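Local coordinates for fatty acid-binding protein (Sulfolobus tokodaii, PDB 3W9K) that binds fatty acids such as myristic acid, holding the hydrocarbon chain in an apolar pocket between a beta-sheet and a long helix, at the myristic acid site. Numbering follows the deposited sequence.

The myristic acid site. Residues 5-7, 35-36, 55, 60, 62, 77, 79, 81, 100, 102, 107-108, 111-112, 115. With MYR (myristic acid), chain B.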
loop_
_atom_site.group_PDB
_atom_site.type_symbol
_atom_site.label_atom_id
_atom_site.label_comp_id
_atom_site.label_asym_id
_atom_site.label_seq_id
_atom_site.Cartn_x
_atom_site.Cartn_y
_atom_site.Cartn_z
ATOM N N MET A 5 -4.181 -13.370 9.375
ATOM C CA MET A 5 -2.840 -12.760 9.748
ATOM C C MET A 5 -2.615 -11.337 9.187
ATOM O O MET A 5 -2.420 -11.175 7.971
ATOM C CB MET A 5 -1.685 -13.608 9.240
ATOM C CG MET A 5 -1.538 -14.987 9.923
ATOM S SD MET A 5 -0.279 -16.006 9.096
ATOM C CE MET A 5 -1.207 -16.681 7.671
ATOM N N LYS A 6 -2.501 -10.363 10.082
ATOM C CA LYS A 6 -2.517 -8.986 9.648
ATOM C C LYS A 6 -1.541 -8.066 10.337
ATOM O O LYS A 6 -1.178 -8.251 11.515
ATOM C CB LYS A 6 -3.954 -8.402 9.714
ATOM C CG LYS A 6 -4.540 -8.173 11.079
ATOM C CD LYS A 6 -6.084 -7.915 10.970
ATOM C CE LYS A 6 -6.838 -8.068 12.357
ATOM N NZ LYS A 6 -6.730 -6.816 13.164
ATOM N N VAL A 7 -1.130 -7.039 9.611
ATOM C CA VAL A 7 -0.320 -6.010 10.242
ATOM C C VAL A 7 -1.014 -4.679 9.867
ATOM O O VAL A 7 -1.515 -4.535 8.744
ATOM C CB VAL A 7 1.160 -6.052 9.798
ATOM C CG1 VAL A 7 1.299 -5.891 8.334
ATOM C CG2 VAL A 7 1.984 -5.005 10.517
ATOM N N PHE A 35 4.949 -2.474 0.079
ATOM C CA PHE A 35 5.441 -3.867 -0.078
ATOM C C PHE A 35 6.981 -3.879 0.048
ATOM O O PHE A 35 7.615 -2.851 -0.156
ATOM C CB PHE A 35 4.966 -4.455 -1.416
ATOM C CG PHE A 35 3.598 -5.102 -1.323
ATOM C CD1 PHE A 35 2.453 -4.339 -0.982
ATOM C CD2 PHE A 35 3.448 -6.484 -1.537
ATOM C CE1 PHE A 35 1.168 -4.943 -0.911
ATOM C CE2 PHE A 35 2.133 -7.081 -1.460
ATOM C CZ PHE A 35 1.031 -6.302 -1.151
ATOM N N PRO A 36 7.592 -5.053 0.407
ATOM C CA PRO A 36 9.063 -5.087 0.630
ATOM C C PRO A 36 9.878 -4.958 -0.671
ATOM O O PRO A 36 9.684 -5.785 -1.541
ATOM C CB PRO A 36 9.317 -6.505 1.191
ATOM C CG PRO A 36 8.004 -6.967 1.688
ATOM C CD PRO A 36 6.926 -6.292 0.824
ATOM N N PHE A 55 12.927 -9.449 -0.935
ATOM C CA PHE A 55 13.456 -9.193 0.413
ATOM C C PHE A 55 14.269 -10.429 0.793
ATOM O O PHE A 55 13.867 -11.548 0.457
ATOM C CB PHE A 55 12.344 -8.980 1.408
ATOM C CG PHE A 55 11.338 -10.068 1.442
ATOM C CD1 PHE A 55 11.377 -11.043 2.442
ATOM C CD2 PHE A 55 10.327 -10.124 0.503
ATOM C CE1 PHE A 55 10.437 -12.055 2.447
ATOM C CE2 PHE A 55 9.355 -11.119 0.505
ATOM C CZ PHE A 55 9.401 -12.105 1.469
ATOM N N TYR A 60 9.917 -11.936 -5.704
ATOM C CA TYR A 60 8.528 -12.281 -5.802
ATOM C C TYR A 60 7.869 -11.436 -6.894
ATOM O O TYR A 60 8.339 -10.302 -7.207
ATOM C CB TYR A 60 7.816 -12.115 -4.437
ATOM C CG TYR A 60 7.714 -10.688 -3.934
ATOM C CD1 TYR A 60 6.571 -9.890 -4.242
ATOM C CD2 TYR A 60 8.718 -10.130 -3.146
ATOM C CE1 TYR A 60 6.487 -8.572 -3.750
ATOM C CE2 TYR A 60 8.638 -8.824 -2.704
ATOM C CZ TYR A 60 7.523 -8.059 -3.007
ATOM O OH TYR A 60 7.415 -6.785 -2.569
ATOM N N VAL A 62 4.019 -9.956 -7.759
ATOM C CA VAL A 62 2.657 -9.835 -7.186
ATOM C C VAL A 62 1.801 -9.082 -8.228
ATOM O O VAL A 62 2.317 -8.220 -8.956
ATOM C CB VAL A 62 2.658 -9.104 -5.828
ATOM C CG1 VAL A 62 3.333 -7.779 -5.968
ATOM C CG2 VAL A 62 1.212 -8.868 -5.280
ATOM N N TYR A 77 -4.703 -9.072 -3.947
ATOM C CA TYR A 77 -3.466 -9.393 -4.691
ATOM C C TYR A 77 -3.157 -10.899 -4.591
ATOM O O TYR A 77 -3.560 -11.541 -3.629
ATOM C CB TYR A 77 -2.257 -8.553 -4.222
ATOM C CG TYR A 77 -1.810 -8.823 -2.780
ATOM C CD1 TYR A 77 -0.925 -9.892 -2.488
ATOM C CD2 TYR A 77 -2.307 -8.064 -1.712
ATOM C CE1 TYR A 77 -0.562 -10.197 -1.147
ATOM C CE2 TYR A 77 -1.945 -8.339 -0.384
ATOM C CZ TYR A 77 -1.034 -9.393 -0.116
ATOM O OH TYR A 77 -0.693 -9.675 1.190
ATOM N N SER A 79 0.306 -13.684 -5.349
ATOM C CA SER A 79 1.738 -13.723 -5.684
ATOM C C SER A 79 2.259 -15.122 -5.529
ATOM O O SER A 79 1.608 -15.935 -4.860
ATOM C CB SER A 79 2.577 -12.793 -4.786
ATOM O OG SER A 79 2.996 -13.422 -3.609
ATOM N N ARG A 81 4.420 -15.798 -3.553
ATOM C CA ARG A 81 4.716 -15.942 -2.107
ATOM C C ARG A 81 3.471 -15.869 -1.225
ATOM O O ARG A 81 3.585 -15.698 -0.032
ATOM C CB ARG A 81 5.758 -14.919 -1.648
ATOM C CG ARG A 81 7.057 -14.896 -2.460
ATOM C CD ARG A 81 7.832 -16.180 -2.521
ATOM N NE ARG A 81 9.120 -15.974 -3.236
ATOM C CZ ARG A 81 10.166 -16.789 -3.119
ATOM N NH1 ARG A 81 10.074 -17.825 -2.286
ATOM N NH2 ARG A 81 11.281 -16.577 -3.826
ATOM N N LEU A 100 -2.827 -4.791 6.213
ATOM C CA LEU A 100 -2.367 -5.751 5.223
ATOM C C LEU A 100 -2.588 -7.170 5.784
ATOM O O LEU A 100 -2.044 -7.487 6.849
ATOM C CB LEU A 100 -0.883 -5.541 4.912
ATOM C CG LEU A 100 -0.331 -6.533 3.909
ATOM C CD1 LEU A 100 -1.035 -6.401 2.578
ATOM C CD2 LEU A 100 1.203 -6.369 3.742
ATOM N N HIS A 102 -2.270 -11.282 4.913
ATOM C CA HIS A 102 -1.550 -12.099 3.962
ATOM C C HIS A 102 -1.769 -13.600 4.338
ATOM O O HIS A 102 -1.782 -13.910 5.523
ATOM C CB HIS A 102 -0.058 -11.711 3.959
ATOM C CG HIS A 102 0.743 -12.387 2.869
ATOM N ND1 HIS A 102 0.704 -11.979 1.544
ATOM C CD2 HIS A 102 1.600 -13.446 2.911
ATOM C CE1 HIS A 102 1.495 -12.755 0.821
ATOM N NE2 HIS A 102 2.009 -13.686 1.619
ATOM N N THR A 107 5.889 -16.513 4.593
ATOM C CA THR A 107 6.087 -15.203 3.939
ATOM C C THR A 107 5.792 -14.038 4.855
ATOM O O THR A 107 6.568 -13.092 4.916
ATOM C CB THR A 107 5.206 -15.074 2.689
ATOM O OG1 THR A 107 5.585 -16.109 1.753
ATOM C CG2 THR A 107 5.465 -13.696 1.996
ATOM N N ALA A 108 4.662 -14.093 5.562
ATOM C CA ALA A 108 4.351 -13.089 6.615
ATOM C C ALA A 108 5.460 -12.910 7.682
ATOM O O ALA A 108 5.845 -11.784 8.050
ATOM C CB ALA A 108 3.018 -13.383 7.265
ATOM N N GLY A 111 8.417 -11.228 5.862
ATOM C CA GLY A 111 8.142 -9.936 5.184
ATOM C C GLY A 111 7.717 -8.876 6.157
ATOM O O GLY A 111 7.850 -7.672 5.880
ATOM N N LYS A 112 7.156 -9.289 7.295
ATOM C CA LYS A 112 6.582 -8.314 8.253
ATOM C C LYS A 112 7.524 -7.143 8.665
ATOM O O LYS A 112 7.064 -5.991 8.658
ATOM C CB LYS A 112 6.055 -9.022 9.521
ATOM C CG LYS A 112 5.269 -8.068 10.440
ATOM C CD LYS A 112 5.094 -8.713 11.791
ATOM C CE LYS A 112 4.014 -7.944 12.534
ATOM N NZ LYS A 112 3.846 -8.597 13.856
ATOM N N VAL A 115 7.558 -4.631 5.772
ATOM C CA VAL A 115 6.268 -3.944 5.709
ATOM C C VAL A 115 6.104 -2.963 6.859
ATOM O O VAL A 115 5.740 -1.787 6.631
ATOM C CB VAL A 115 5.051 -4.900 5.569
ATOM C CG1 VAL A 115 3.743 -4.106 5.671
ATOM C CG2 VAL A 115 5.071 -5.607 4.191
HETATM C C1 MYR B . 2.157 -11.530 11.617
HETATM O O1 MYR B . 1.398 -11.062 12.505
HETATM O O2 MYR B . 3.280 -11.998 11.980
HETATM C C2 MYR B . 1.763 -11.578 10.143
HETATM C C3 MYR B . 1.288 -10.262 9.507
HETATM C C4 MYR B . 2.357 -9.618 8.604
HETATM C C5 MYR B . 2.056 -9.577 7.096
HETATM C C6 MYR B . 3.338 -9.557 6.311
HETATM C C7 MYR B . 3.097 -9.568 4.827
HETATM C C8 MYR B . 4.414 -9.536 4.097
HETATM C C9 MYR B . 4.106 -9.713 2.627
HETATM C C10 MYR B . 5.340 -9.971 1.795
HETATM C C11 MYR B . 4.696 -10.014 0.446
HETATM C C12 MYR B . 5.431 -10.858 -0.551
HETATM C C13 MYR B . 4.404 -11.267 -1.573
HETATM C C14 MYR B . 3.512 -10.089 -1.890
#
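Strands 6-12, 58-69, 72-79 and 95-102, all in extended backbone geometry, face the long helix 105-137, and myristic acid lies between them, with 453 of its 504 Å² hidden by the protein, a worked example from the STK_08120-like family that is consistent with lipid recognition largely by apolar contact. At the carboxylate end, Lys112, with CG anti to the backbone N (chi1 -172°) and an extended chain beyond, runs alongside the first carbons and forms a loose salt bridge, Lys112 NZ to MYR O1 3.7 Å. One helical turn earlier, the methyl CB of Ala108 meets MYR C2 at 3.6 Å. Mid-chain, the imidazole of His102 lies with one face beneath MYR C9. Its rotation is fixed from both edges: His102 ND1 shares a hydrogen bond with the phenol Tyr77 OH (2.7 Å), and His102 NE2 donates to Arg81 O at 3.0 Å. That carbonyl also accepts, in plane and on a lone pair, from Thr107 OG1, which leaves the methyl CG2 of Thr107 turned to MYR C10 (3.7 Å). Toward the methyl end, Tyr60 presents a ring face to the tail, MYR C12 sitting 3.9 Å from the ring centroid. The hydroxyl Tyr60 OH donates to Pro36 O at 2.7 Å from above the carbonyl plane. An alanine here would remove both this face and the hydrogen bond, and would probably loosen the seat of the tail and the Pro36 loop. The terminal methyl C14 meets Phe35 at its ring edge, near CE2.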